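Local coordinates for protein alpha-galactosidase 1 (Saccharomyces cerevisiae, PDB 3LRK) that hydrolyses terminal, non-reducing alpha-D-galactose residues from alpha-D-galactosides such as galactose oligosaccharides, galactomannans and galactolipids, working as a secreted homotetramer, at residues L420-A423 / T424-S427; N298-A301 / S302-S305. The protein carries 1 engineered substitution. All coordinates share one frame; numbering follows the deposited sequence.

Overall arrangement
Both contacts are local, a turn in interaction 1 and the start of a helix in interaction 2, and both carry or meet N-linked sugars; interaction 2 precedes interaction 1 along the chain. Residues 298-305 follow strand 290-292, the eighth strand of the parallel barrel, and run into helix 301-307. Residues 420-427 lie in the loop between helices 403-410 and 428-433, much later in the sequence. The two centres are about 20 Å apart, yet the contacts touch where Leu-420 CD1 packs against Tyr-304 OH at 3.6 Å. Helix 403-410 also lies against helix 301-307, so the helix after the barrel's last strand packs against later parts of the chain, helix 403-410 and the loop that holds 420-427.

Interaction 1 of 2, residues L420-A423 / T424-S427; sequences LYNA and TEQS. With NAG (2-acetamido-2-deoxy-beta-D-glucopyranose), chain C; NAG (2-acetamido-2-deoxy-beta-D-glucopyranose), chain B.
The N-glycosylation sequon Asn-422, Ala-423, Thr-424 occupies a tight turn that leads into helix 428-433. Asn-422 ND2 is bonded covalently to C1 of the first N-acetylglucosamine (chain C), while the other end of the amide grips the turn: Asn-422 OD1 accepts Glu-425 N at 3.1 Å, the donor standing well above the carbonyl plane instead of on a lone pair. The side chain reaches there with CG anti to the backbone N (chi1 -167°). Asn-422 O takes Gln-426 N at 3.1 Å with an N-H...O angle of 156°, closing an alpha-turn, and Glu-425 N adds a weak bond to it. Beside the sugar linkage, a water accepts from Asn-422 ND2 at 3.1 Å and lies 2.7 Å from Glu-425 OE1, joining the carboxylate to the root of the glycan. Thr-424 turns its methyl CG2 to the second sugar (chain B), 3.8 Å from O7, whereas its OG1 is hydrogen-bonded to Asp-63, which also binds the glycan. From the residue before the asparagine, Tyr-421 OH reaches across to the end of the turn, 2.8 Å from Gln-426 O and 3.2 Å from Ser-427 O, either of which could take its one proton in a weak bond. Ser-427 then N-caps helix 428-433 through Asp-430 N. The whole is a glycosylated Asn-X-Thr sequon in a surface turn, carrying a chitobiose core.

Interaction 2 of 2, residues N298-A301 / S302-S305; sequences NLKA and SSYS. With NAG (2-acetamido-2-deoxy-beta-D-glucopyranose), chain D; NAG (2-acetamido-2-deoxy-beta-D-glucopyranose), chain F.
Lys-300 and Ser-303 meet through their side chains at the start of helix 301-307, where Lys-300 NZ donates to Ser-303 OG at 2.8 Å. The lysine chain first runs extended past CG and then bends at its last torsion (chi4 -66°), which carries the ammonium back over the first turn. Lys-300 CE passes 3.5 Å from Ser-302 OG on the way. Both polar ends share Glu-276, which forms a salt bridge with Lys-300 and a hydrogen bond with Ser-303, so one carboxylate holds the pair. Without the ammonium, as with an alanine here, Glu-276 would probably lose its charged mate and Ser-303 OG the donor from the lysine.

Backbone bonds set the helix itself. Lys-300 O, at the N-cap position, accepts from Tyr-304 N at 3.0 Å, nearly straight at 167°, and Ala-301 O takes Ser-305 N at 3.1 Å. This is the first turn of the helix that follows strand 290-292, the eighth strand of the TIM barrel; Ala-301 of this turn packs on Ala-406 and Ser-407 of helix 403-410.

Apolar contact comes from Leu-299, which precedes the cap. With CG anti to the backbone N (chi1 177°), its two methyls lie against the first turn, Leu-299 CD1 3.7 Å from Ser-303 CB and CD2 3.8 Å from Tyr-304 CB. The tyrosine ring leads on from there to a hydrogen bond with Leu-59 O.

Two sugars are bound, one before the helix and one on its first turn. Asn-298 ND2 donates to O3 of an N-acetylglucosamine (chain D) at 2.8 Å. The pocket there is shared with glycosylated Asn-270. Ser-302 OG is hydrogen-bonded to O6 of another (chain F) at 3.0 Å, in a pocket that glycosylated Asn-403 helps to line.

Interaction 1 of 2, residues L420-A423 / T424-S427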
loop_
_atom_site.group_PDB
_atom_site.type_symbol
_atom_site.label_atom_id
_atom_site.label_comp_id
_atom_site.label_asym_id
_atom_site.label_seq_id
_atom_site.Cartn_x
_atom_site.Cartn_y
_atom_site.Cartn_z
ATOM N N LEU A 420 2.851 47.903 14.024
ATOM C CA LEU A 420 2.464 46.496 14.194
ATOM C C LEU A 420 1.629 46.307 15.454
ATOM O O LEU A 420 1.855 46.978 16.465
ATOM C CB LEU A 420 3.679 45.561 14.237
ATOM C CG LEU A 420 4.767 45.520 13.156
ATOM C CD1 LEU A 420 5.383 44.119 13.110
ATOM C CD2 LEU A 420 4.300 45.929 11.771
ATOM N N TYR A 421 0.660 45.396 15.381
ATOM C CA TYR A 421 -0.121 44.982 16.540
ATOM C C TYR A 421 0.781 44.344 17.599
ATOM O O TYR A 421 1.666 43.552 17.265
ATOM C CB TYR A 421 -1.199 43.991 16.106
ATOM C CG TYR A 421 -2.166 43.593 17.190
ATOM C CD1 TYR A 421 -3.290 44.372 17.470
ATOM C CD2 TYR A 421 -1.970 42.423 17.926
ATOM C CE1 TYR A 421 -4.188 44.000 18.463
ATOM C CE2 TYR A 421 -2.857 42.044 18.916
ATOM C CZ TYR A 421 -3.965 42.836 19.178
ATOM O OH TYR A 421 -4.838 42.463 20.160
ATOM N N ASN A 422 0.553 44.704 18.861
ATOM C CA ASN A 422 1.322 44.177 19.994
ATOM C C ASN A 422 0.479 43.154 20.760
ATOM O O ASN A 422 -0.362 43.512 21.590
ATOM C CB ASN A 422 1.822 45.323 20.901
ATOM C CG ASN A 422 2.888 44.876 21.915
ATOM O OD1 ASN A 422 2.956 43.707 22.292
ATOM N ND2 ASN A 422 3.722 45.832 22.359
ATOM N N ALA A 423 0.700 41.875 20.452
ATOM C CA ALA A 423 -0.045 40.776 21.068
ATOM C C ALA A 423 0.384 40.523 22.516
ATOM O O ALA A 423 -0.386 39.978 23.311
ATOM C CB ALA A 423 0.095 39.495 20.234
ATOM N N THR A 424 1.613 40.910 22.851
ATOM C CA THR A 424 2.097 40.807 24.231
ATOM C C THR A 424 1.305 41.760 25.128
ATOM O O THR A 424 0.967 41.425 26.263
ATOM C CB THR A 424 3.606 41.134 24.341
ATOM O OG1 THR A 424 4.347 40.347 23.401
ATOM C CG2 THR A 424 4.129 40.846 25.742
ATOM N N GLU A 425 1.004 42.940 24.596
ATOM C CA GLU A 425 0.268 43.975 25.321
ATOM C C GLU A 425 -1.207 43.590 25.424
ATOM O O GLU A 425 -1.829 43.732 26.483
ATOM C CB GLU A 425 0.442 45.318 24.606
ATOM C CG GLU A 425 -0.072 46.532 25.368
ATOM C CD GLU A 425 0.219 47.845 24.649
ATOM O OE1 GLU A 425 0.519 47.822 23.433
ATOM O OE2 GLU A 425 0.140 48.909 25.304
ATOM N N GLN A 426 -1.751 43.086 24.319
ATOM C CA GLN A 426 -3.150 42.677 24.237
ATOM C C GLN A 426 -3.268 41.449 23.339
ATOM O O GLN A 426 -3.094 41.543 22.115
ATOM C CB GLN A 426 -3.994 43.822 23.682
ATOM C CG GLN A 426 -5.492 43.575 23.669
ATOM C CD GLN A 426 -6.221 44.613 22.843
ATOM O OE1 GLN A 426 -6.152 44.606 21.610
ATOM N NE2 GLN A 426 -6.916 45.522 23.518
ATOM N N SER A 427 -3.571 40.308 23.957
ATOM C CA SER A 427 -3.683 39.024 23.256
ATOM C C SER A 427 -4.642 39.086 22.066
ATOM O O SER A 427 -5.515 39.964 21.989
ATOM C CB SER A 427 -4.137 37.930 24.226
ATOM O OG SER A 427 -5.486 38.134 24.613
HETATM C C1 NAG C . 4.701 45.407 23.342
HETATM C C2 NAG C . 6.028 46.162 23.200
HETATM C C3 NAG C . 7.068 45.773 24.255
HETATM C C4 NAG C . 6.524 45.540 25.671
HETATM C C5 NAG C . 5.043 45.123 25.710
HETATM C C6 NAG C . 4.414 45.598 27.015
HETATM C C7 NAG C . 6.538 46.862 20.927
HETATM C C8 NAG C . 7.461 46.663 19.764
HETATM N N2 NAG C . 6.602 45.946 21.888
HETATM O O3 NAG C . 8.065 46.775 24.308
HETATM O O4 NAG C . 7.296 44.501 26.260
HETATM O O5 NAG C . 4.246 45.643 24.654
HETATM O O6 NAG C . 3.306 44.782 27.312
HETATM O O7 NAG C . 5.774 47.823 20.965
HETATM C C1 NAG B . 8.082 44.914 27.406
HETATM C C2 NAG B . 8.365 43.668 28.262
HETATM C C3 NAG B . 9.388 43.933 29.374
HETATM C C4 NAG B . 10.623 44.628 28.801
HETATM C C5 NAG B . 10.188 45.911 28.079
HETATM C C6 NAG B . 11.374 46.695 27.511
HETATM C C7 NAG B . 6.706 41.881 28.595
HETATM C C8 NAG B . 5.467 41.463 29.334
HETATM N N2 NAG B . 7.130 43.132 28.819
HETATM O O3 NAG B . 9.768 42.721 29.992
HETATM O O4 NAG B . 11.581 44.874 29.814
HETATM O O5 NAG B . 9.284 45.580 27.031
HETATM O O6 NAG B . 12.084 45.925 26.559
HETATM O O7 NAG B . 7.265 41.080 27.835
HETATM O O HOH W 1 2.757 48.729 22.235
#

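Interaction 2 of 2, residues N298-A301 / S302-S305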
loop_
_atom_site.group_PDB
_atom_site.type_symbol
_atom_site.label_atom_id
_atom_site.label_comp_id
_atom_site.label_asym_id
_atom_site.label_seq_id
_atom_site.Cartn_x
_atom_site.Cartn_y
_atom_site.Cartn_z
ATOM N N ASN A 298 17.966 40.118 6.257
ATOM C CA ASN A 298 18.001 40.193 4.811
ATOM C C ASN A 298 16.600 39.871 4.296
ATOM O O ASN A 298 16.400 38.974 3.468
ATOM C CB ASN A 298 19.042 39.208 4.262
ATOM C CG ASN A 298 19.453 39.519 2.843
ATOM O OD1 ASN A 298 19.076 40.551 2.283
ATOM N ND2 ASN A 298 20.244 38.630 2.251
ATOM N N LEU A 299 15.630 40.608 4.832
ATOM C CA LEU A 299 14.224 40.394 4.561
ATOM C C LEU A 299 13.680 41.597 3.790
ATOM O O LEU A 299 13.842 42.743 4.233
ATOM C CB LEU A 299 13.469 40.220 5.885
ATOM C CG LEU A 299 11.947 40.044 5.883
ATOM C CD1 LEU A 299 11.546 38.726 5.223
ATOM C CD2 LEU A 299 11.410 40.110 7.297
ATOM N N LYS A 300 13.045 41.333 2.648
ATOM C CA LYS A 300 12.466 42.400 1.835
ATOM C C LYS A 300 11.137 42.903 2.397
ATOM O O LYS A 300 10.483 42.207 3.189
ATOM C CB LYS A 300 12.358 42.012 0.354
ATOM C CG LYS A 300 11.312 40.961 -0.010
ATOM C CD LYS A 300 11.458 40.576 -1.481
ATOM C CE LYS A 300 10.272 39.788 -1.994
ATOM N NZ LYS A 300 10.167 38.447 -1.316
ATOM N N ALA A 301 10.761 44.111 1.967
ATOM C CA ALA A 301 9.586 44.831 2.464
ATOM C C ALA A 301 8.264 44.070 2.347
ATOM O O ALA A 301 7.524 43.965 3.332
ATOM C CB ALA A 301 9.475 46.190 1.777
ATOM N N SER A 302 7.955 43.563 1.154
ATOM C CA SER A 302 6.682 42.866 0.935
ATOM C C SER A 302 6.560 41.630 1.823
ATOM O O SER A 302 5.469 41.310 2.311
ATOM C CB SER A 302 6.470 42.496 -0.536
ATOM O OG SER A 302 7.483 41.628 -1.038
ATOM N N SER A 303 7.679 40.937 2.020
ATOM C CA SER A 303 7.697 39.726 2.847
ATOM C C SER A 303 7.502 40.066 4.320
ATOM O O SER A 303 6.732 39.402 5.022
ATOM C CB SER A 303 8.987 38.943 2.622
ATOM O OG SER A 303 9.076 38.516 1.273
ATOM N N TYR A 304 8.186 41.112 4.781
ATOM C CA TYR A 304 8.003 41.626 6.141
ATOM C C TYR A 304 6.540 41.951 6.466
ATOM O O TYR A 304 6.056 41.582 7.526
ATOM C CB TYR A 304 8.909 42.846 6.392
ATOM C CG TYR A 304 8.706 43.536 7.725
ATOM C CD1 TYR A 304 8.834 42.843 8.944
ATOM C CD2 TYR A 304 8.429 44.903 7.776
ATOM C CE1 TYR A 304 8.651 43.503 10.167
ATOM C CE2 TYR A 304 8.251 45.553 8.971
ATOM C CZ TYR A 304 8.367 44.868 10.163
ATOM O OH TYR A 304 8.176 45.576 11.341
ATOM N N SER A 305 5.832 42.625 5.561
ATOM C CA SER A 305 4.437 42.982 5.850
ATOM C C SER A 305 3.486 41.779 5.762
ATOM O O SER A 305 2.379 41.815 6.304
ATOM C CB SER A 305 3.948 44.122 4.962
ATOM O OG SER A 305 3.923 43.733 3.614
HETATM C C1 NAG D . 18.452 38.772 -2.752
HETATM C C2 NAG D . 19.646 38.429 -1.850
HETATM C C3 NAG D . 20.068 39.609 -0.963
HETATM C C4 NAG D . 20.241 40.895 -1.771
HETATM C C5 NAG D . 19.056 41.115 -2.720
HETATM C C6 NAG D . 19.332 42.274 -3.677
HETATM C C7 NAG D . 20.274 36.248 -0.961
HETATM C C8 NAG D . 19.980 35.178 0.050
HETATM N N2 NAG D . 19.391 37.244 -1.043
HETATM O O3 NAG D . 21.282 39.312 -0.308
HETATM O O4 NAG D . 20.387 41.991 -0.891
HETATM O O5 NAG D . 18.767 39.949 -3.483
HETATM O O6 NAG D . 18.517 43.368 -3.322
HETATM O O7 NAG D . 21.287 36.182 -1.661
HETATM C C1 NAG F . 5.345 45.537 -2.734
HETATM C C2 NAG F . 4.209 45.699 -3.755
HETATM C C3 NAG F . 3.919 44.405 -4.520
HETATM C C4 NAG F . 5.189 43.717 -5.017
HETATM C C5 NAG F . 6.258 43.668 -3.928
HETATM C C6 NAG F . 7.569 43.113 -4.478
HETATM C C7 NAG F . 2.602 47.461 -3.299
HETATM C C8 NAG F . 2.485 48.309 -2.058
HETATM N N2 NAG F . 2.995 46.198 -3.128
HETATM O O3 NAG F . 3.117 44.687 -5.646
HETATM O O4 NAG F . 4.874 42.414 -5.464
HETATM O O5 NAG F . 6.468 44.968 -3.394
HETATM O O6 NAG F . 8.519 43.006 -3.443
HETATM O O7 NAG F . 2.349 47.941 -4.408
#